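Local coordinates for FdtA domain-containing protein (Helicobacter canadensis MIT 98-5491, PDB 7N67), which probably catalyses the 3,4-ketoisomerisation of a dTDP-linked keto sugar on the way to an unusual formylated sugar, and binds thymidine diphosphate in a cupin-type barrel, at residues Q78-M83 with C87-N92; E140-Y145 with L149-D154. All coordinates share one frame; numbering follows the deposited sequence.

Contact 1: Q78-M83 with C87-N92; sequences QVLIMM and CEIVLN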
ATOM      1  N   GLN B  78       7.426   5.512  23.550  1.00 28.44           N
ATOM      2  CA  GLN B  78       6.948   5.557  22.141  1.00 26.81           C
ATOM      3  C   GLN B  78       5.663   4.736  22.022  1.00 26.65           C
ATOM      4  O   GLN B  78       5.466   3.828  22.853  1.00 24.70           O
ATOM      5  CB  GLN B  78       8.012   5.025  21.182  1.00 27.10           C
ATOM      6  CG  GLN B  78       9.228   5.932  21.025  1.00 27.66           C
ATOM      7  CD  GLN B  78      10.121   5.423  19.920  1.00 27.06           C
ATOM      8  OE1 GLN B  78      10.031   4.272  19.519  1.00 29.09           O
ATOM      9  NE2 GLN B  78      10.981   6.272  19.392  1.00 27.24           N
ATOM     10  N   VAL B  79       4.823   5.053  21.028  1.00 27.99           N
ATOM     11  CA  VAL B  79       3.716   4.168  20.557  1.00 28.91           C
ATOM     12  C   VAL B  79       3.895   3.911  19.054  1.00 28.14           C
ATOM     13  O   VAL B  79       3.932   4.885  18.293  1.00 28.36           O
ATOM     14  CB  VAL B  79       2.339   4.768  20.878  1.00 30.53           C
ATOM     15  CG1 VAL B  79       1.226   4.087  20.095  1.00 33.71           C
ATOM     16  CG2 VAL B  79       2.048   4.707  22.360  1.00 30.94           C
ATOM     17  N   LEU B  80       3.973   2.635  18.667  1.00 27.18           N
ATOM     18  CA  LEU B  80       4.233   2.173  17.274  1.00 27.12           C
ATOM     19  C   LEU B  80       2.914   1.753  16.638  1.00 26.54           C
ATOM     20  O   LEU B  80       2.126   1.078  17.310  1.00 26.59           O
ATOM     21  CB  LEU B  80       5.202   0.987  17.303  1.00 27.60           C
ATOM     22  CG  LEU B  80       6.681   1.341  17.254  1.00 27.61           C
ATOM     23  CD1 LEU B  80       7.083   2.160  18.462  1.00 27.86           C
ATOM     24  CD2 LEU B  80       7.518   0.079  17.139  1.00 29.40           C
ATOM     25  N   ILE B  81       2.692   2.155  15.394  1.00 26.82           N
ATOM     26  CA  ILE B  81       1.508   1.754  14.583  1.00 25.75           C
ATOM     27  C   ILE B  81       1.981   1.436  13.163  1.00 24.67           C
ATOM     28  O   ILE B  81       2.574   2.329  12.546  1.00 21.27           O
ATOM     29  CB  ILE B  81       0.483   2.891  14.598  1.00 25.97           C
ATOM     30  CG1 ILE B  81       0.177   3.306  16.040  1.00 24.27           C
ATOM     31  CG2 ILE B  81      -0.759   2.478  13.824  1.00 27.83           C
ATOM     32  CD1 ILE B  81      -0.619   4.566  16.168  1.00 23.20           C
ATOM     33  N   MET B  82       1.788   0.199  12.698  1.00 25.33           N
ATOM     34  CA  MET B  82       1.980  -0.156  11.262  1.00 26.33           C
ATOM     35  C   MET B  82       0.786   0.359  10.471  1.00 25.95           C
ATOM     36  O   MET B  82      -0.272  -0.285  10.507  1.00 24.20           O
ATOM     37  CB  MET B  82       2.087  -1.666  11.034  1.00 26.83           C
ATOM     38  CG  MET B  82       3.365  -2.245  11.579  1.00 28.14           C
ATOM     39  SD  MET B  82       4.834  -1.414  10.923  1.00 28.70           S
ATOM     40  CE  MET B  82       4.752  -1.944   9.215  1.00 30.04           C
ATOM     41  N   MET B  83       0.971   1.449   9.743  1.00 28.47           N
ATOM     42  CA  MET B  83      -0.120   2.029   8.925  1.00 34.66           C
ATOM     43  C   MET B  83      -0.297   1.225   7.631  1.00 31.25           C
ATOM     44  O   MET B  83      -1.400   1.246   7.093  1.00 33.83           O
ATOM     45  CB  MET B  83       0.142   3.502   8.599  1.00 37.76           C
ATOM     46  CG  MET B  83      -1.092   4.330   8.803  1.00 45.64           C
ATOM     47  SD  MET B  83      -0.715   5.679   9.911  1.00 55.63           S
ATOM     48  CE  MET B  83      -0.798   7.025   8.736  1.00 65.75           C
ATOM     49  N   CYS B  87       5.362  -5.677  10.116  1.00 31.12           N
ATOM     50  CA  CYS B  87       6.740  -5.992  10.522  1.00 33.31           C
ATOM     51  C   CYS B  87       6.729  -6.725  11.859  1.00 32.68           C
ATOM     52  O   CYS B  87       5.655  -6.858  12.468  1.00 33.37           O
ATOM     53  CB  CYS B  87       7.597  -4.737  10.508  1.00 36.78           C
ATOM     54  SG  CYS B  87       7.714  -3.926  12.112  1.00 38.12           S
ATOM     55  N   GLU B  88       7.886  -7.264  12.230  1.00 31.87           N
ATOM     56  CA  GLU B  88       8.094  -7.964  13.511  1.00 32.09           C
ATOM     57  C   GLU B  88       8.876  -7.039  14.444  1.00 29.84           C
ATOM     58  O   GLU B  88      10.078  -6.830  14.195  1.00 27.75           O
ATOM     59  CB  GLU B  88       8.810  -9.291  13.271  1.00 32.36           C
ATOM     60  CG  GLU B  88       8.845 -10.141  14.518  1.00 34.90           C
ATOM     61  CD  GLU B  88       9.670 -11.402  14.377  1.00 37.70           C
ATOM     62  OE1 GLU B  88      10.075 -11.959  15.422  1.00 36.78           O
ATOM     63  OE2 GLU B  88       9.913 -11.809  13.223  1.00 40.87           O
ATOM     64  N   ILE B  89       8.215  -6.522  15.480  1.00 31.36           N
ATOM     65  CA  ILE B  89       8.892  -5.765  16.577  1.00 31.42           C
ATOM     66  C   ILE B  89       9.523  -6.778  17.524  1.00 29.34           C
ATOM     67  O   ILE B  89       8.792  -7.654  17.986  1.00 30.26           O
ATOM     68  CB  ILE B  89       7.944  -4.823  17.342  1.00 31.71           C
ATOM     69  CG1 ILE B  89       7.041  -4.000  16.417  1.00 32.78           C
ATOM     70  CG2 ILE B  89       8.758  -3.934  18.270  1.00 33.54           C
ATOM     71  CD1 ILE B  89       7.782  -3.233  15.363  1.00 32.98           C
ATOM     72  N   VAL B  90      10.826  -6.641  17.786  1.00 29.30           N
ATOM     73  CA  VAL B  90      11.581  -7.494  18.751  1.00 29.53           C
ATOM     74  C   VAL B  90      12.055  -6.606  19.904  1.00 28.04           C
ATOM     75  O   VAL B  90      12.831  -5.659  19.665  1.00 26.89           O
ATOM     76  CB  VAL B  90      12.766  -8.239  18.103  1.00 31.42           C
ATOM     77  CG1 VAL B  90      13.348  -9.272  19.057  1.00 29.65           C
ATOM     78  CG2 VAL B  90      12.384  -8.894  16.786  1.00 31.86           C
ATOM     79  N   LEU B  91      11.617  -6.967  21.107  1.00 28.95           N
ATOM     80  CA  LEU B  91      11.726  -6.197  22.366  1.00 29.71           C
ATOM     81  C   LEU B  91      12.615  -6.970  23.339  1.00 31.61           C
ATOM     82  O   LEU B  91      12.435  -8.197  23.505  1.00 31.50           O
ATOM     83  CB  LEU B  91      10.328  -6.030  22.963  1.00 30.38           C
ATOM     84  CG  LEU B  91       9.364  -5.147  22.177  1.00 32.06           C
ATOM     85  CD1 LEU B  91       8.099  -4.914  22.993  1.00 30.92           C
ATOM     86  CD2 LEU B  91      10.022  -3.822  21.783  1.00 32.30           C
ATOM     87  N   ASN B  92      13.526  -6.265  23.987  1.00 30.48           N
ATOM     88  CA  ASN B  92      14.493  -6.900  24.901  1.00 31.37           C
ATOM     89  C   ASN B  92      14.783  -5.890  26.000  1.00 30.78           C
ATOM     90  O   ASN B  92      15.167  -4.766  25.650  1.00 31.77           O
ATOM     91  CB  ASN B  92      15.740  -7.353  24.139  1.00 32.16           C
ATOM     92  CG  ASN B  92      16.664  -8.161  25.023  1.00 32.93           C
ATOM     93  OD1 ASN B  92      17.265  -7.625  25.955  1.00 29.73           O
ATOM     94  ND2 ASN B  92      16.737  -9.455  24.759  1.00 34.26           N
TER
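Leu80 and Met82 of strand 78-84 meet Ile89 and Cys87 of strand 87-92 inside the cupin barrel, where the two strands belong to different antiparallel sheets and meet mainly through side chains. No hydrogen bond joins them; the CA atoms of Leu80 and Ile89 stand 9.2 Å apart, a separation that their side chains bridge. The backbones come closest at the other pair, with 7.6 Å between the CA atoms of Met82 and Cys87, and the two pairs together form the packed part. Met82 is bent at chi2 and chi3 (-55° and -68°), which folds its thioether back so that CE lies 3.9 Å from the backbone N of Cys87. Leu128, Leu102 and Met119 of neighbouring strands continue this apolar interior. Toward Asn92 the strands diverge: Leu91 CD2 stays 6.6 Å from Leu80 CD2, and Leu91 packs instead on Ile100 and Met115. Glu88 and Val90 turn to the other side of their sheet, where partly exposed Glu88 forms a salt bridge with Arg120. Within the packed part, Leu80 reaches across with one methyl, CD2, which approaches Ile89 CD1 at 3.8 Å, while Met82 SD lies 4.0 Å from Cys87 SG.

Contact 2: E140-Y145 with L149-D154; sequences EYIRDY and LRMVND. With TYD (thymidine-5'-diphosphate), chain E.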
ATOM      1  N   GLU B 140      20.862  10.803  23.628  1.00 41.70           N
ATOM      2  CA  GLU B 140      20.168   9.925  24.617  1.00 41.71           C
ATOM      3  C   GLU B 140      19.922   8.517  24.045  1.00 38.20           C
ATOM      4  O   GLU B 140      19.387   7.667  24.799  1.00 34.09           O
ATOM      5  CB  GLU B 140      18.857  10.567  25.074  1.00 46.07           C
ATOM      6  CG  GLU B 140      19.080  11.785  25.942  1.00 50.71           C
ATOM      7  CD  GLU B 140      20.022  11.474  27.094  1.00 55.10           C
ATOM      8  OE1 GLU B 140      19.710  10.517  27.862  1.00 50.05           O
ATOM      9  OE2 GLU B 140      21.087  12.147  27.186  1.00 54.60           O
ATOM     10  N   TYR B 141      20.267   8.289  22.771  1.00 37.43           N
ATOM     11  CA  TYR B 141      20.189   6.973  22.075  1.00 38.04           C
ATOM     12  C   TYR B 141      21.295   6.049  22.602  1.00 38.57           C
ATOM     13  O   TYR B 141      22.448   6.471  22.758  1.00 41.76           O
ATOM     14  CB  TYR B 141      20.347   7.123  20.559  1.00 38.22           C
ATOM     15  CG  TYR B 141      19.073   7.278  19.764  1.00 39.52           C
ATOM     16  CD1 TYR B 141      18.243   8.375  19.933  1.00 41.29           C
ATOM     17  CD2 TYR B 141      18.730   6.358  18.789  1.00 39.69           C
ATOM     18  CE1 TYR B 141      17.088   8.533  19.188  1.00 42.57           C
ATOM     19  CE2 TYR B 141      17.584   6.499  18.030  1.00 42.07           C
ATOM     20  CZ  TYR B 141      16.759   7.596  18.224  1.00 43.88           C
ATOM     21  OH  TYR B 141      15.622   7.734  17.479  1.00 40.52           O
ATOM     22  N   ILE B 142      20.942   4.801  22.878  1.00 36.49           N
ATOM     23  CA  ILE B 142      21.921   3.695  23.058  1.00 34.08           C
ATOM     24  C   ILE B 142      21.798   2.802  21.828  1.00 32.74           C
ATOM     25  O   ILE B 142      20.717   2.223  21.650  1.00 30.81           O
ATOM     26  CB  ILE B 142      21.641   2.966  24.381  1.00 33.73           C
ATOM     27  CG1 ILE B 142      21.595   3.969  25.536  1.00 30.54           C
ATOM     28  CG2 ILE B 142      22.656   1.852  24.602  1.00 33.98           C
ATOM     29  CD1 ILE B 142      21.005   3.421  26.794  1.00 32.16           C
ATOM     30  N   ARG B 143      22.819   2.794  20.970  1.00 32.11           N
ATOM     31  CA  ARG B 143      22.814   2.066  19.675  1.00 34.75           C
ATOM     32  C   ARG B 143      23.754   0.851  19.741  1.00 35.11           C
ATOM     33  O   ARG B 143      24.100   0.326  18.660  1.00 34.12           O
ATOM     34  CB  ARG B 143      23.252   2.992  18.532  1.00 36.35           C
ATOM     35  CG  ARG B 143      22.369   4.212  18.322  1.00 38.51           C
ATOM     36  CD  ARG B 143      22.757   4.953  17.056  1.00 39.95           C
ATOM     37  NE  ARG B 143      21.829   6.031  16.721  1.00 43.73           N
ATOM     38  CZ  ARG B 143      20.653   5.878  16.121  1.00 41.87           C
ATOM     39  NH1 ARG B 143      20.219   4.675  15.792  1.00 41.75           N
ATOM     40  NH2 ARG B 143      19.900   6.934  15.865  1.00 44.38           N
ATOM     41  N   ASP B 144      24.187   0.449  20.942  1.00 34.56           N
ATOM     42  CA  ASP B 144      25.066  -0.728  21.173  1.00 35.16           C
ATOM     43  C   ASP B 144      24.383  -1.612  22.212  1.00 33.11           C
ATOM     44  O   ASP B 144      24.081  -1.084  23.308  1.00 32.72           O
ATOM     45  CB  ASP B 144      26.457  -0.310  21.650  1.00 38.16           C
ATOM     46  CG  ASP B 144      27.430  -1.470  21.773  1.00 41.17           C
ATOM     47  OD1 ASP B 144      27.366  -2.217  22.782  1.00 43.08           O
ATOM     48  OD2 ASP B 144      28.221  -1.639  20.843  1.00 46.49           O
ATOM     49  N   TYR B 145      24.159  -2.896  21.908  1.00 31.90           N
ATOM     50  CA  TYR B 145      23.420  -3.817  22.816  1.00 31.74           C
ATOM     51  C   TYR B 145      24.217  -4.019  24.119  1.00 32.36           C
ATOM     52  O   TYR B 145      23.593  -3.986  25.238  1.00 30.57           O
ATOM     53  CB  TYR B 145      23.059  -5.131  22.117  1.00 30.13           C
ATOM     54  CG  TYR B 145      22.170  -6.014  22.958  1.00 31.28           C
ATOM     55  CD1 TYR B 145      20.939  -5.568  23.423  1.00 31.09           C
ATOM     56  CD2 TYR B 145      22.567  -7.291  23.320  1.00 30.36           C
ATOM     57  CE1 TYR B 145      20.132  -6.363  24.225  1.00 30.82           C
ATOM     58  CE2 TYR B 145      21.769  -8.099  24.112  1.00 30.34           C
ATOM     59  CZ  TYR B 145      20.549  -7.638  24.564  1.00 30.95           C
ATOM     60  OH  TYR B 145      19.788  -8.457  25.343  1.00 32.34           O
ATOM     61  N   LEU B 149      23.178  -3.447  28.055  1.00 36.81           N
ATOM     62  CA  LEU B 149      23.171  -4.441  29.170  1.00 37.89           C
ATOM     63  C   LEU B 149      23.916  -3.852  30.377  1.00 37.93           C
ATOM     64  O   LEU B 149      23.362  -3.887  31.518  1.00 32.63           O
ATOM     65  CB  LEU B 149      23.767  -5.769  28.684  1.00 36.97           C
ATOM     66  CG  LEU B 149      22.911  -6.532  27.673  1.00 36.58           C
ATOM     67  CD1 LEU B 149      23.652  -7.738  27.140  1.00 36.87           C
ATOM     68  CD2 LEU B 149      21.567  -6.957  28.268  1.00 38.72           C
ATOM     69  N   ARG B 150      25.090  -3.265  30.130  1.00 40.11           N
ATOM     70  CA  ARG B 150      25.850  -2.511  31.166  1.00 43.82           C
ATOM     71  C   ARG B 150      24.917  -1.501  31.853  1.00 44.02           C
ATOM     72  O   ARG B 150      24.843  -1.535  33.103  1.00 46.96           O
ATOM     73  CB  ARG B 150      27.083  -1.856  30.539  1.00 45.37           C
ATOM     74  CG  ARG B 150      28.184  -2.848  30.210  1.00 47.92           C
ATOM     75  CD  ARG B 150      29.499  -2.159  29.956  1.00 49.03           C
ATOM     76  NE  ARG B 150      29.481  -1.541  28.647  1.00 49.16           N
ATOM     77  CZ  ARG B 150      29.828  -2.146  27.516  1.00 50.55           C
ATOM     78  NH1 ARG B 150      29.796  -1.473  26.373  1.00 50.26           N
ATOM     79  NH2 ARG B 150      30.205  -3.413  27.523  1.00 50.05           N
ATOM     80  N   MET B 151      24.209  -0.667  31.073  1.00 45.35           N
ATOM     81  CA  MET B 151      23.235   0.347  31.585  1.00 43.57           C
ATOM     82  C   MET B 151      22.175  -0.337  32.456  1.00 45.31           C
ATOM     83  O   MET B 151      21.888   0.183  33.540  1.00 51.67           O
ATOM     84  CB  MET B 151      22.559   1.115  30.444  1.00 40.82           C
ATOM     85  CG  MET B 151      21.741   2.317  30.899  1.00 39.88           C
ATOM     86  SD  MET B 151      20.044   1.901  31.434  1.00 39.92           S
ATOM     87  CE  MET B 151      19.284   1.489  29.862  1.00 42.96           C
ATOM     88  N   VAL B 152      21.640  -1.481  32.027  1.00 48.44           N
ATOM     89  CA  VAL B 152      20.535  -2.187  32.742  1.00 50.20           C
ATOM     90  C   VAL B 152      21.091  -2.974  33.944  1.00 54.13           C
ATOM     91  O   VAL B 152      20.245  -3.493  34.708  1.00 55.93           O
ATOM     92  CB  VAL B 152      19.748  -3.089  31.764  1.00 53.32           C
ATOM     93  CG1 VAL B 152      18.826  -4.079  32.463  1.00 52.66           C
ATOM     94  CG2 VAL B 152      18.948  -2.257  30.772  1.00 53.46           C
ATOM     95  N   ASN B 153      22.423  -3.057  34.134  1.00 53.88           N
ATOM     96  CA  ASN B 153      23.059  -3.877  35.212  1.00 56.70           C
ATOM     97  C   ASN B 153      23.969  -3.015  36.123  1.00 61.12           C
ATOM     98  O   ASN B 153      24.990  -3.544  36.619  1.00 62.68           O
ATOM     99  CB  ASN B 153      23.769  -5.105  34.614  1.00 51.90           C
ATOM    100  CG  ASN B 153      22.832  -6.062  33.896  1.00 51.81           C
ATOM    101  OD1 ASN B 153      22.122  -6.838  34.526  1.00 49.24           O
ATOM    102  ND2 ASN B 153      22.828  -6.044  32.572  1.00 50.10           N
ATOM    103  N   ASP B 154      23.489  -1.816  36.430  1.00 62.49           N
ATOM    104  CA  ASP B 154      24.156  -0.843  37.324  1.00 66.27           C
ATOM    105  C   ASP B 154      23.661  -1.062  38.757  1.00 67.48           C
ATOM    106  O   ASP B 154      22.436  -1.032  38.942  1.00 61.03           O
ATOM    107  CB  ASP B 154      23.759   0.565  36.916  1.00 62.10           C
ATOM    108  CG  ASP B 154      24.878   1.566  37.051  1.00 68.43           C
ATOM    109  OD1 ASP B 154      25.950   1.319  36.498  1.00 69.56           O
ATOM    110  OD2 ASP B 154      24.642   2.598  37.691  1.00 69.98           O
TER
HETATM  111  PA  TYD E 200      17.422   5.511  12.907  1.00 32.67           P
HETATM  112  O1A TYD E 200      17.538   5.647  14.385  1.00 30.26           O
HETATM  113  O2A TYD E 200      18.547   4.889  12.153  1.00 35.16           O
HETATM  114  O3A TYD E 200      16.039   4.795  12.552  1.00 27.97           O
HETATM  115  PB  TYD E 200      15.297   3.473  13.054  1.00 27.98           P
HETATM  116  O1B TYD E 200      14.099   3.306  12.120  1.00 26.72           O
HETATM  117  O2B TYD E 200      16.336   2.387  12.887  1.00 28.04           O
HETATM  118  O3B TYD E 200      14.885   3.671  14.484  1.00 25.75           O
HETATM  119  O5' TYD E 200      17.127   6.941  12.254  1.00 33.32           O
HETATM  120  C5' TYD E 200      17.601   7.165  10.911  1.00 32.82           C
HETATM  121  C4' TYD E 200      18.124   8.574  10.844  1.00 33.64           C
HETATM  122  O4' TYD E 200      17.052   9.486  11.176  1.00 31.88           O
HETATM  123  C3' TYD E 200      19.277   8.862  11.805  1.00 33.86           C
HETATM  124  O3' TYD E 200      20.299   9.596  11.147  1.00 33.62           O
HETATM  125  C2' TYD E 200      18.628   9.707  12.890  1.00 34.86           C
HETATM  126  C1' TYD E 200      17.508  10.416  12.141  1.00 34.29           C
HETATM  127  N1  TYD E 200      16.362  10.799  12.996  1.00 36.12           N
HETATM  128  C2  TYD E 200      16.085  12.143  13.151  1.00 34.40           C
HETATM  129  O2  TYD E 200      16.739  13.022  12.602  1.00 32.32           O
HETATM  130  N3  TYD E 200      15.027  12.415  13.985  1.00 32.59           N
HETATM  131  C4  TYD E 200      14.226  11.505  14.652  1.00 31.64           C
HETATM  132  O4  TYD E 200      13.299  11.904  15.369  1.00 31.95           O
HETATM  133  C5  TYD E 200      14.560  10.117  14.434  1.00 32.62           C
HETATM  134  C5M TYD E 200      13.735   9.065  15.118  1.00 31.06           C
HETATM  135  C6  TYD E 200      15.601   9.834  13.635  1.00 35.04           C
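A chi1 of -173° swings the Tyr145 ring away from its own backbone N and alongside Leu149, whose own chi1 of -69° places CG anti to the carbonyl carbon and over one face of that ring. The CH-pi contact puts Leu149 CG 4.2 Å from the ring centroid, offset toward the rim. The two methyls divide the ring between them: CD1 sits 3.6 Å from Tyr145 CE2, whereas CD2 lies near CZ and the hydroxyl. That hydroxyl is probably hydrogen-bonded to Asn92 OD1, and Trp116 meets the ring edge-to-face, so the aromatic group is held from several directions. The backbones join in the same place, where Leu149 N donates to Tyr145 O at 2.9 Å. This is the i to i+4 bond of the first turn of helix 145-152, the C-terminal helix appended to the cupin barrel, and Asp144 is its N-cap, with OD1 accepting from Glu147 N. The same oxygen is 4.4 Å from Arg150 NH1, too long for a salt bridge and well out of the guanidinium plane, so the attraction is at most electrostatic. Further along, Met151 crosses Ile142 at about a right angle, its CE 4.0 Å from Ile142 CD1. Ile142 lies in the short, weakly bonded edge strand 141-142; Tyr141 next to it and Arg143 just after the strand line the nucleotide pocket. Arg143 extends from CG to NE and grips a single alpha-phosphate oxygen of thymidine diphosphate, O1A, from NH1 at 3.2 Å and from NH2 at 3.1 Å. Glu138 forms a salt bridge with its NE, and Tyr141 CD2 lies against one guanidinium face, while Tyr141 OH comes within 3.3 Å of the thymine methyl C5M.

Overall arrangement
Contact 1 is buried, with its centre about 4 Å from that of the chain; contact 2 is a surface contact whose centre is about 18 Å out. The first brings strands of the two barrel sheets face to face through apolar and sulfur-bearing groups. In the second, a helix folds beside the edge strand 141-142, adding a backbone hydrogen bond, an N-cap and charged groups to its apolar touches. Strands 87-92 and 141-142 lie in the same five-stranded sheet, and Asn92 and Tyr145 join the two contacts. Contact 2 includes Tyr141 and Arg143 of the nucleotide pocket, whereas in contact 1 the side chain of Leu80 is about 9 Å from the bound nucleotide.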